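Local coordinates for SAM-dependent O-methyltransferase (Leptospira interrogans, PDB 2HNK), which binds S-adenosyl-L-homocysteine and probably transfers methyl groups from S-adenosylmethionine to an oxygen of its substrate, at residues N162-I167 against G175-D180; I54-S59 against S80-D85; L122-V127 against P135-D140. All coordinates share one frame; numbering follows the deposited sequence.

Contact 1. Residues N162-I167 against G175-D180; sequences NYYPLI and GLLIAD. With SAH (S-adenosyl-L-homocysteine), chain O.
I167 on helix 160-170 and L177 on strand 175-180 bring the two backbones closest, with their CA atoms 7.6 Å apart, so the gap is spanned by side chains and not by main chain. Of residues 175-180, L177 alone touches residues 162-167. I167 meets CB and both methyls of L177: its CG2 approaches all three, 4.1 Å from CB of L177, while its CD1 lies 3.9 Å from CD1 of L177, the two side chains crossing at about a right angle. Y164 is met by CD2 of L177 alone, which comes up to the rim of the ring, 4.0 Å from CD1 of the tyrosine and near the ring plane. The CG of Y164 is anti to the backbone N (chi1 -175°), which carries one edge of the ring to the L177 side chain; its OH hydrogen-bonds D211.

The arrangement is a beta-alpha-beta crossover of the Rossmann-like methyltransferase fold: helix 160-170 connects the neighbouring parallel strands 148-153 and 175-180 and packs on both, I167 also touching F151. F204 and V228 add further apolar cover to L177.

One turn of helix carries a second task. While Y164 and I167 pack on the strand, Y163 lifts its hydroxyl toward the adenine of the bound S-adenosyl-L-homocysteine, where OH lies 3.1 Å from N6 of the ligand and is hydrogen-bonded to the carboxylate of D156.

Contact 2. Residues I54-S59 against S80-D85; sequences ILTKIS and SALPED. With SO4 (sulfate ion), chain D.
T56 and A81 form the tight part of this contact, in which helix 46-59 of the Rossmann-like methyltransferase fold packs against the C-terminal end of helix 73-81. CB of T56 lies 3.8 Å from CB of A81. The small alanine lets the helices come close, with CA of K57 only 6.2 Å from CA of A81. With CG2 opposite the backbone N, the T56 methyl is directed at the A81-L82 corner, 4.0 Å from CB of A81 and also near CD2 of L82. Its hydroxyl is hydrogen-bonded to the carbonyl of L52. L82, the first residue to leave helical geometry, sends its side chain back toward this buried apolar patch, and I64 of strand 63-67 touches both T56 and L82.

The more open edge is that of K57, and beyond it the exposed E84 and D85 make no contact with residues 54-59. The extended aliphatic chain of K57 runs past the end of the other helix, CE lying 3.8 Å from O of A81. The ammonium group continues to the dimer interface, where it forms a salt bridge with D215 of the second subunit. A sulfate ion, probably from the crystallisation liquor and also bound by R229 of that subunit, accepts a 2.8 Å hydrogen bond through its O2 from K57 NZ.

Contact 3. Residues L122-V127 against P135-D140; sequences LETLQV and PSWASD
The edge of the W137 indole rests on T124 and V127 in a partly buried, apolar contact between helix 121-130 and the irregular loop that leads from it toward strand 148-153. The backbones come closer at one end, where CA of V127 is 8.6 Å from CA of P135. They are wider apart where the large ring bridges the gap, with CA of T124 10.3 Å from CA of W137.

Only the six-membered end of the indole does the touching. Its CH2 corner meets CG2 of T124 at 3.8 Å, and CZ3 lies beside the same methyl. V127 approaches further round the rim, CG1 lying near the ring plane and 4.1 Å from CZ2 of W137. The carbonyl oxygen of T124 is also close to the plane, 3.8 Å from CH2 of W137, so the ring abuts the helix backbone as well as two of its side chains. T124 turns its methyl to the tryptophan, while its hydroxyl is bonded to the carbonyl of S120, just ahead of the helix.

With CG between the backbone N and the carbonyl carbon (chi1 46°), the W137 ring is directed at the helix. CG of P135 lies over one face of the indole, offset toward the rim. In the same loop A138 N bonds to P135 O at 2.8 Å, closing a turn. K117 forms a cation-pi interaction with the W137 ring.

Around the contact, W137 also touches L89 of strand 87-92 and L128 of the helix, and T124 packs on C91 of the same strand. Further along the helix surface, L125 points away from the loop onto I65 and I67 of strand 63-67, and L122 meets Y163 and L166 of helix 160-170.

In the fold
Read from the N terminus, the three contacts stand in series: each closes before the next opens, so none nests in or crosses another. Contact 2 closes the longest loop, enclosing strand 63-67 and tying two helices near the subunit interface. Contact 3 follows, folding the loop beyond helix 121-130 back onto it, and contact 1 then closes the short connection from helix 160-170 to strand 175-180. In space, contact 1 touches both of the others. I178 packs on L55 of contact 2, with CD1 of I178 4.0 Å from CD2 of L55, while N162, Y163 and L166 meet L122 of contact 3, and L166 also meets Q126. Contacts 2 and 3 do not touch, their nearest atoms being about 7 Å apart.

Contact 1. Residues N162-I167 against G175-D180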
loop_
_atom_site.group_PDB
_atom_site.type_symbol
_atom_site.label_atom_id
_atom_site.label_comp_id
_atom_site.label_asym_id
_atom_site.label_seq_id
_atom_site.Cartn_x
_atom_site.Cartn_y
_atom_site.Cartn_z
ATOM N N ASN C 162 -5.106 -10.926 -20.432
ATOM C CA ASN C 162 -5.046 -12.388 -20.458
ATOM C C ASN C 162 -4.425 -13.009 -19.209
ATOM O O ASN C 162 -4.773 -14.134 -18.831
ATOM C CB ASN C 162 -4.328 -12.875 -21.719
ATOM C CG ASN C 162 -4.998 -12.381 -22.988
ATOM O OD1 ASN C 162 -6.219 -12.435 -23.115
ATOM N ND2 ASN C 162 -4.205 -11.871 -23.919
ATOM N N TYR C 163 -3.508 -12.282 -18.567
ATOM C CA TYR C 163 -2.928 -12.743 -17.309
ATOM C C TYR C 163 -3.972 -12.722 -16.193
ATOM O O TYR C 163 -4.014 -13.623 -15.347
ATOM C CB TYR C 163 -1.694 -11.909 -16.933
ATOM C CG TYR C 163 -0.520 -12.118 -17.869
ATOM C CD1 TYR C 163 0.033 -13.389 -18.039
ATOM C CD2 TYR C 163 0.040 -11.052 -18.585
ATOM C CE1 TYR C 163 1.110 -13.600 -18.895
ATOM C CE2 TYR C 163 1.131 -11.250 -19.444
ATOM C CZ TYR C 163 1.648 -12.535 -19.597
ATOM O OH TYR C 163 2.708 -12.784 -20.443
ATOM N N TYR C 164 -4.835 -11.708 -16.232
ATOM C CA TYR C 164 -5.809 -11.451 -15.172
ATOM C C TYR C 164 -6.623 -12.674 -14.699
ATOM O O TYR C 164 -6.566 -13.019 -13.515
ATOM C CB TYR C 164 -6.704 -10.263 -15.544
ATOM C CG TYR C 164 -7.652 -9.855 -14.446
ATOM C CD1 TYR C 164 -7.175 -9.296 -13.259
ATOM C CD2 TYR C 164 -9.031 -10.027 -14.590
ATOM C CE1 TYR C 164 -8.057 -8.925 -12.235
ATOM C CE2 TYR C 164 -9.914 -9.655 -13.578
ATOM C CZ TYR C 164 -9.418 -9.112 -12.403
ATOM O OH TYR C 164 -10.286 -8.739 -11.401
ATOM N N PRO C 165 -7.377 -13.337 -15.606
ATOM C CA PRO C 165 -8.140 -14.523 -15.141
ATOM C C PRO C 165 -7.282 -15.633 -14.537
ATOM O O PRO C 165 -7.712 -16.271 -13.585
ATOM C CB PRO C 165 -8.871 -15.005 -16.407
ATOM C CG PRO C 165 -8.130 -14.359 -17.560
ATOM C CD PRO C 165 -7.617 -13.056 -17.038
ATOM N N LEU C 166 -6.077 -15.838 -15.065
ATOM C CA LEU C 166 -5.130 -16.829 -14.534
ATOM C C LEU C 166 -4.593 -16.473 -13.136
ATOM O O LEU C 166 -4.414 -17.357 -12.273
ATOM C CB LEU C 166 -3.954 -17.029 -15.504
ATOM C CG LEU C 166 -4.179 -17.347 -16.996
ATOM C CD1 LEU C 166 -2.834 -17.398 -17.738
ATOM C CD2 LEU C 166 -4.948 -18.651 -17.219
ATOM N N ILE C 167 -4.319 -15.185 -12.930
ATOM C CA ILE C 167 -3.902 -14.657 -11.625
ATOM C C ILE C 167 -4.999 -14.893 -10.600
ATOM O O ILE C 167 -4.742 -15.345 -9.491
ATOM C CB ILE C 167 -3.588 -13.135 -11.713
ATOM C CG1 ILE C 167 -2.303 -12.905 -12.532
ATOM C CG2 ILE C 167 -3.504 -12.497 -10.317
ATOM C CD1 ILE C 167 -2.174 -11.513 -13.106
ATOM N N GLY C 175 -6.223 -12.863 -1.366
ATOM C CA GLY C 175 -4.916 -12.627 -1.980
ATOM C C GLY C 175 -4.813 -11.313 -2.746
ATOM O O GLY C 175 -5.827 -10.690 -3.076
ATOM N N LEU C 176 -3.578 -10.909 -3.045
ATOM C CA LEU C 176 -3.293 -9.606 -3.628
ATOM C C LEU C 176 -2.587 -9.681 -4.986
ATOM O O LEU C 176 -1.580 -10.375 -5.149
ATOM C CB LEU C 176 -2.451 -8.763 -2.649
ATOM C CG LEU C 176 -2.049 -7.323 -3.020
ATOM C CD1 LEU C 176 -3.260 -6.409 -3.199
ATOM C CD2 LEU C 176 -1.097 -6.744 -1.981
ATOM N N LEU C 177 -3.130 -8.951 -5.953
ATOM C CA LEU C 177 -2.431 -8.693 -7.205
ATOM C C LEU C 177 -1.876 -7.277 -7.158
ATOM O O LEU C 177 -2.600 -6.321 -6.908
ATOM C CB LEU C 177 -3.358 -8.866 -8.418
ATOM C CG LEU C 177 -2.957 -8.234 -9.769
ATOM C CD1 LEU C 177 -1.644 -8.793 -10.312
ATOM C CD2 LEU C 177 -4.078 -8.399 -10.813
ATOM N N ILE C 178 -0.580 -7.161 -7.384
ATOM C CA ILE C 178 0.053 -5.864 -7.530
ATOM C C ILE C 178 0.398 -5.697 -9.006
ATOM O O ILE C 178 1.207 -6.439 -9.546
ATOM C CB ILE C 178 1.321 -5.734 -6.629
ATOM C CG1 ILE C 178 0.985 -6.084 -5.164
ATOM C CG2 ILE C 178 1.912 -4.340 -6.750
ATOM C CD1 ILE C 178 2.159 -5.969 -4.200
ATOM N N ALA C 179 -0.241 -4.740 -9.659
ATOM C CA ALA C 179 -0.046 -4.546 -11.089
ATOM C C ALA C 179 0.752 -3.287 -11.398
ATOM O O ALA C 179 0.391 -2.185 -10.977
ATOM C CB ALA C 179 -1.394 -4.545 -11.825
ATOM N N ASP C 180 1.836 -3.465 -12.137
ATOM C CA ASP C 180 2.733 -2.375 -12.510
ATOM C C ASP C 180 2.343 -1.704 -13.841
ATOM O O ASP C 180 1.705 -2.327 -14.691
ATOM C CB ASP C 180 4.173 -2.902 -12.591
ATOM C CG ASP C 180 5.210 -1.812 -12.357
ATOM O OD1 ASP C 180 5.008 -1.004 -11.417
ATOM O OD2 ASP C 180 6.218 -1.760 -13.112
HETATM N N SAH O . 10.061 -6.600 -12.519
HETATM C CA SAH O . 11.233 -6.082 -13.291
HETATM C CB SAH O . 10.753 -5.365 -14.554
HETATM C CG SAH O . 10.034 -6.273 -15.555
HETATM S SD SAH O . 10.359 -5.713 -17.240
HETATM C C SAH O . 12.176 -5.190 -12.467
HETATM O O SAH O . 13.246 -4.790 -12.936
HETATM O OXT SAH O . 11.901 -4.850 -11.318
HETATM C "C5'" SAH O . 9.386 -7.024 -18.027
HETATM C "C4'" SAH O . 10.088 -8.372 -18.159
HETATM O "O4'" SAH O . 9.132 -9.339 -18.544
HETATM C "C3'" SAH O . 11.176 -8.378 -19.219
HETATM O "O3'" SAH O . 12.364 -8.864 -18.639
HETATM C "C2'" SAH O . 10.715 -9.343 -20.294
HETATM O "O2'" SAH O . 11.784 -10.162 -20.722
HETATM C "C1'" SAH O . 9.645 -10.159 -19.576
HETATM N N9 SAH O . 8.569 -10.652 -20.465
HETATM C C8 SAH O . 8.097 -10.102 -21.636
HETATM N N7 SAH O . 7.112 -10.897 -22.124
HETATM C C5 SAH O . 6.942 -11.944 -21.281
HETATM C C6 SAH O . 6.087 -13.046 -21.286
HETATM N N6 SAH O . 5.207 -13.224 -22.264
HETATM N N1 SAH O . 6.160 -13.974 -20.263
HETATM C C2 SAH O . 7.069 -13.811 -19.232
HETATM N N3 SAH O . 7.914 -12.718 -19.230
HETATM C C4 SAH O . 7.856 -11.802 -20.237
#

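Contact 2. Residues I54-S59 against S80-D85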
loop_
_atom_site.group_PDB
_atom_site.type_symbol
_atom_site.label_atom_id
_atom_site.label_comp_id
_atom_site.label_asym_id
_atom_site.label_seq_id
_atom_site.Cartn_x
_atom_site.Cartn_y
_atom_site.Cartn_z
ATOM N N ILE C 54 7.097 -3.401 1.880
ATOM C CA ILE C 54 6.146 -3.212 2.977
ATOM C C ILE C 54 4.827 -3.960 2.745
ATOM O O ILE C 54 4.286 -4.585 3.662
ATOM C CB ILE C 54 5.931 -1.701 3.336
ATOM C CG1 ILE C 54 5.482 -1.546 4.787
ATOM C CG2 ILE C 54 4.932 -1.008 2.411
ATOM C CD1 ILE C 54 6.549 -1.002 5.689
ATOM N N LEU C 55 4.328 -3.910 1.513
ATOM C CA LEU C 55 3.105 -4.617 1.143
ATOM C C LEU C 55 3.219 -6.126 1.335
ATOM O O LEU C 55 2.269 -6.768 1.763
ATOM C CB LEU C 55 2.729 -4.310 -0.303
ATOM C CG LEU C 55 1.558 -3.388 -0.671
ATOM C CD1 LEU C 55 1.126 -2.398 0.408
ATOM C CD2 LEU C 55 1.871 -2.667 -1.995
ATOM N N THR C 56 4.378 -6.687 1.015
ATOM C CA THR C 56 4.611 -8.124 1.211
ATOM C C THR C 56 4.497 -8.486 2.694
ATOM O O THR C 56 3.836 -9.452 3.050
ATOM C CB THR C 56 5.977 -8.551 0.640
ATOM O OG1 THR C 56 5.987 -8.292 -0.767
ATOM C CG2 THR C 56 6.252 -10.039 0.884
ATOM N N LYS C 57 5.122 -7.674 3.540
ATOM C CA LYS C 57 5.084 -7.856 4.989
ATOM C C LYS C 57 3.689 -7.656 5.590
ATOM O O LYS C 57 3.237 -8.468 6.388
ATOM C CB LYS C 57 6.099 -6.924 5.661
ATOM C CG LYS C 57 7.503 -7.101 5.152
ATOM C CD LYS C 57 8.510 -6.388 6.028
ATOM C CE LYS C 57 9.919 -6.829 5.676
ATOM N NZ LYS C 57 10.924 -6.243 6.604
ATOM N N ILE C 58 3.016 -6.582 5.192
ATOM C CA ILE C 58 1.673 -6.261 5.672
ATOM C C ILE C 58 0.704 -7.393 5.322
ATOM O O ILE C 58 -0.085 -7.822 6.163
ATOM C CB ILE C 58 1.171 -4.892 5.080
ATOM C CG1 ILE C 58 1.965 -3.720 5.666
ATOM C CG2 ILE C 58 -0.318 -4.688 5.304
ATOM C CD1 ILE C 58 1.759 -2.390 4.907
ATOM N N SER C 59 0.787 -7.880 4.085
ATOM C CA SER C 59 -0.105 -8.925 3.593
ATOM C C SER C 59 0.109 -10.308 4.225
ATOM O O SER C 59 -0.772 -11.168 4.150
ATOM C CB SER C 59 0.017 -9.039 2.073
ATOM O OG SER C 59 1.264 -9.589 1.700
ATOM N N SER C 80 13.647 -10.516 -0.121
ATOM C CA SER C 80 14.104 -10.058 1.191
ATOM C C SER C 80 12.977 -9.693 2.157
ATOM O O SER C 80 13.182 -9.724 3.367
ATOM C CB SER C 80 15.122 -8.918 1.092
ATOM O OG SER C 80 14.853 -8.069 0.006
ATOM N N ALA C 81 11.799 -9.353 1.631
ATOM C CA ALA C 81 10.642 -9.031 2.479
ATOM C C ALA C 81 9.953 -10.274 3.029
ATOM O O ALA C 81 9.409 -10.231 4.129
ATOM C CB ALA C 81 9.637 -8.170 1.732
ATOM N N LEU C 82 9.953 -11.361 2.249
ATOM C CA LEU C 82 9.358 -12.633 2.667
ATOM C C LEU C 82 9.936 -13.135 3.986
ATOM O O LEU C 82 11.096 -12.859 4.297
ATOM C CB LEU C 82 9.540 -13.706 1.583
ATOM C CG LEU C 82 8.636 -13.634 0.343
ATOM C CD1 LEU C 82 9.244 -14.429 -0.797
ATOM C CD2 LEU C 82 7.223 -14.106 0.632
ATOM N N PRO C 83 9.129 -13.875 4.775
ATOM C CA PRO C 83 9.685 -14.489 5.993
ATOM C C PRO C 83 10.634 -15.619 5.592
ATOM O O PRO C 83 10.653 -16.000 4.421
ATOM C CB PRO C 83 8.442 -15.036 6.706
ATOM C CG PRO C 83 7.451 -15.265 5.618
ATOM C CD PRO C 83 7.698 -14.197 4.597
ATOM N N GLU C 84 11.407 -16.162 6.532
ATOM C CA GLU C 84 12.424 -17.152 6.156
ATOM C C GLU C 84 11.839 -18.414 5.516
ATOM O O GLU C 84 12.540 -19.138 4.806
ATOM C CB GLU C 84 13.387 -17.475 7.313
ATOM C CG GLU C 84 12.794 -18.215 8.511
ATOM C CD GLU C 84 13.872 -18.683 9.502
ATOM O OE1 GLU C 84 15.087 -18.498 9.215
ATOM O OE2 GLU C 84 13.504 -19.242 10.567
ATOM N N ASP C 85 10.550 -18.649 5.744
ATOM C CA ASP C 85 9.828 -19.747 5.089
ATOM C C ASP C 85 8.953 -19.279 3.906
ATOM O O ASP C 85 8.100 -20.022 3.427
ATOM C CB ASP C 85 8.981 -20.514 6.115
ATOM C CG ASP C 85 7.899 -19.652 6.760
ATOM O OD1 ASP C 85 8.032 -18.409 6.765
ATOM O OD2 ASP C 85 6.910 -20.226 7.274
HETATM S S SO4 D . 9.997 -8.573 10.019
HETATM O O1 SO4 D . 8.785 -8.078 10.653
HETATM O O2 SO4 D . 10.457 -7.644 8.996
HETATM O O3 SO4 D . 11.052 -8.710 11.001
HETATM O O4 SO4 D . 9.697 -9.864 9.420
#

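Contact 3. Residues L122-V127 against P135-D140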
loop_
_atom_site.group_PDB
_atom_site.type_symbol
_atom_site.label_atom_id
_atom_site.label_comp_id
_atom_site.label_asym_id
_atom_site.label_seq_id
_atom_site.Cartn_x
_atom_site.Cartn_y
_atom_site.Cartn_z
ATOM N N LEU C 122 2.066 -17.031 -19.804
ATOM C CA LEU C 122 0.743 -17.634 -20.020
ATOM C C LEU C 122 0.794 -19.155 -19.837
ATOM O O LEU C 122 -0.042 -19.726 -19.139
ATOM C CB LEU C 122 0.169 -17.262 -21.392
ATOM C CG LEU C 122 -0.247 -15.796 -21.616
ATOM C CD1 LEU C 122 -0.624 -15.564 -23.078
ATOM C CD2 LEU C 122 -1.390 -15.371 -20.706
ATOM N N GLU C 123 1.797 -19.790 -20.439
ATOM C CA GLU C 123 2.036 -21.222 -20.299
ATOM C C GLU C 123 2.423 -21.636 -18.893
ATOM O O GLU C 123 1.892 -22.612 -18.364
ATOM C CB GLU C 123 3.173 -21.647 -21.208
ATOM C CG GLU C 123 2.770 -22.040 -22.596
ATOM C CD GLU C 123 3.904 -22.756 -23.283
ATOM O OE1 GLU C 123 4.427 -22.218 -24.292
ATOM O OE2 GLU C 123 4.294 -23.844 -22.780
ATOM N N THR C 124 3.371 -20.908 -18.304
ATOM C CA THR C 124 3.859 -21.219 -16.972
ATOM C C THR C 124 2.705 -21.211 -15.974
ATOM O O THR C 124 2.606 -22.089 -15.108
ATOM C CB THR C 124 4.971 -20.249 -16.550
ATOM O OG1 THR C 124 6.078 -20.378 -17.457
ATOM C CG2 THR C 124 5.444 -20.542 -15.127
ATOM N N LEU C 125 1.815 -20.238 -16.125
ATOM C CA LEU C 125 0.694 -20.095 -15.216
ATOM C C LEU C 125 -0.362 -21.176 -15.451
ATOM O O LEU C 125 -0.926 -21.694 -14.495
ATOM C CB LEU C 125 0.085 -18.684 -15.306
ATOM C CG LEU C 125 0.953 -17.478 -14.903
ATOM C CD1 LEU C 125 0.128 -16.204 -15.029
ATOM C CD2 LEU C 125 1.535 -17.611 -13.494
ATOM N N GLN C 126 -0.617 -21.515 -16.716
ATOM C CA GLN C 126 -1.604 -22.554 -17.047
ATOM C C GLN C 126 -1.182 -23.935 -16.563
ATOM O O GLN C 126 -1.989 -24.656 -15.992
ATOM C CB GLN C 126 -1.909 -22.603 -18.543
ATOM C CG GLN C 126 -3.084 -23.517 -18.892
ATOM C CD GLN C 126 -4.384 -23.083 -18.228
ATOM O OE1 GLN C 126 -4.849 -21.959 -18.418
ATOM N NE2 GLN C 126 -4.974 -23.977 -17.442
ATOM N N VAL C 127 0.081 -24.287 -16.778
ATOM C CA VAL C 127 0.637 -25.550 -16.287
ATOM C C VAL C 127 0.515 -25.664 -14.760
ATOM O O VAL C 127 0.245 -26.743 -14.217
ATOM C CB VAL C 127 2.109 -25.709 -16.727
ATOM C CG1 VAL C 127 2.761 -26.904 -16.048
ATOM C CG2 VAL C 127 2.196 -25.837 -18.236
ATOM N N PRO C 135 5.335 -29.508 -10.567
ATOM C CA PRO C 135 6.465 -29.618 -11.490
ATOM C C PRO C 135 7.763 -29.370 -10.728
ATOM O O PRO C 135 7.739 -28.737 -9.672
ATOM C CB PRO C 135 6.205 -28.514 -12.516
ATOM C CG PRO C 135 5.243 -27.571 -11.850
ATOM C CD PRO C 135 4.427 -28.399 -10.911
ATOM N N SER C 136 8.874 -29.878 -11.251
ATOM C CA SER C 136 10.158 -29.838 -10.556
ATOM C C SER C 136 10.525 -28.416 -10.148
ATOM O O SER C 136 11.094 -28.195 -9.070
ATOM C CB SER C 136 11.251 -30.403 -11.458
ATOM O OG SER C 136 11.346 -29.639 -12.648
ATOM N N TRP C 137 10.186 -27.464 -11.021
ATOM C CA TRP C 137 10.488 -26.051 -10.807
ATOM C C TRP C 137 9.559 -25.368 -9.793
ATOM O O TRP C 137 9.861 -24.262 -9.333
ATOM C CB TRP C 137 10.540 -25.284 -12.137
ATOM C CG TRP C 137 9.410 -25.571 -13.055
ATOM C CD1 TRP C 137 9.384 -26.508 -14.050
ATOM C CD2 TRP C 137 8.132 -24.913 -13.084
ATOM N NE1 TRP C 137 8.169 -26.474 -14.698
ATOM C CE2 TRP C 137 7.380 -25.507 -14.126
ATOM C CE3 TRP C 137 7.550 -23.873 -12.335
ATOM C CZ2 TRP C 137 6.074 -25.099 -14.440
ATOM C CZ3 TRP C 137 6.242 -23.471 -12.643
ATOM C CH2 TRP C 137 5.523 -24.086 -13.687
ATOM N N ALA C 138 8.452 -26.027 -9.438
ATOM C CA ALA C 138 7.547 -25.516 -8.402
ATOM C C ALA C 138 7.447 -26.445 -7.185
ATOM O O ALA C 138 6.666 -26.196 -6.258
ATOM C CB ALA C 138 6.164 -25.238 -8.980
ATOM N N SER C 139 8.242 -27.511 -7.189
ATOM C CA SER C 139 8.290 -28.434 -6.067
ATOM C C SER C 139 8.695 -27.684 -4.798
ATOM O O SER C 139 9.716 -26.969 -4.778
ATOM C CB SER C 139 9.257 -29.589 -6.351
ATOM O OG SER C 139 9.383 -30.428 -5.209
ATOM N N ASP C 140 7.869 -27.838 -3.763
ATOM C CA ASP C 140 8.041 -27.187 -2.456
ATOM C C ASP C 140 7.742 -25.675 -2.485
ATOM O O ASP C 140 8.075 -24.941 -1.543
ATOM C CB ASP C 140 9.429 -27.476 -1.857
ATOM C CG ASP C 140 9.430 -27.451 -0.331
ATOM O OD1 ASP C 140 8.360 -27.215 0.277
ATOM O OD2 ASP C 140 10.502 -27.671 0.268
#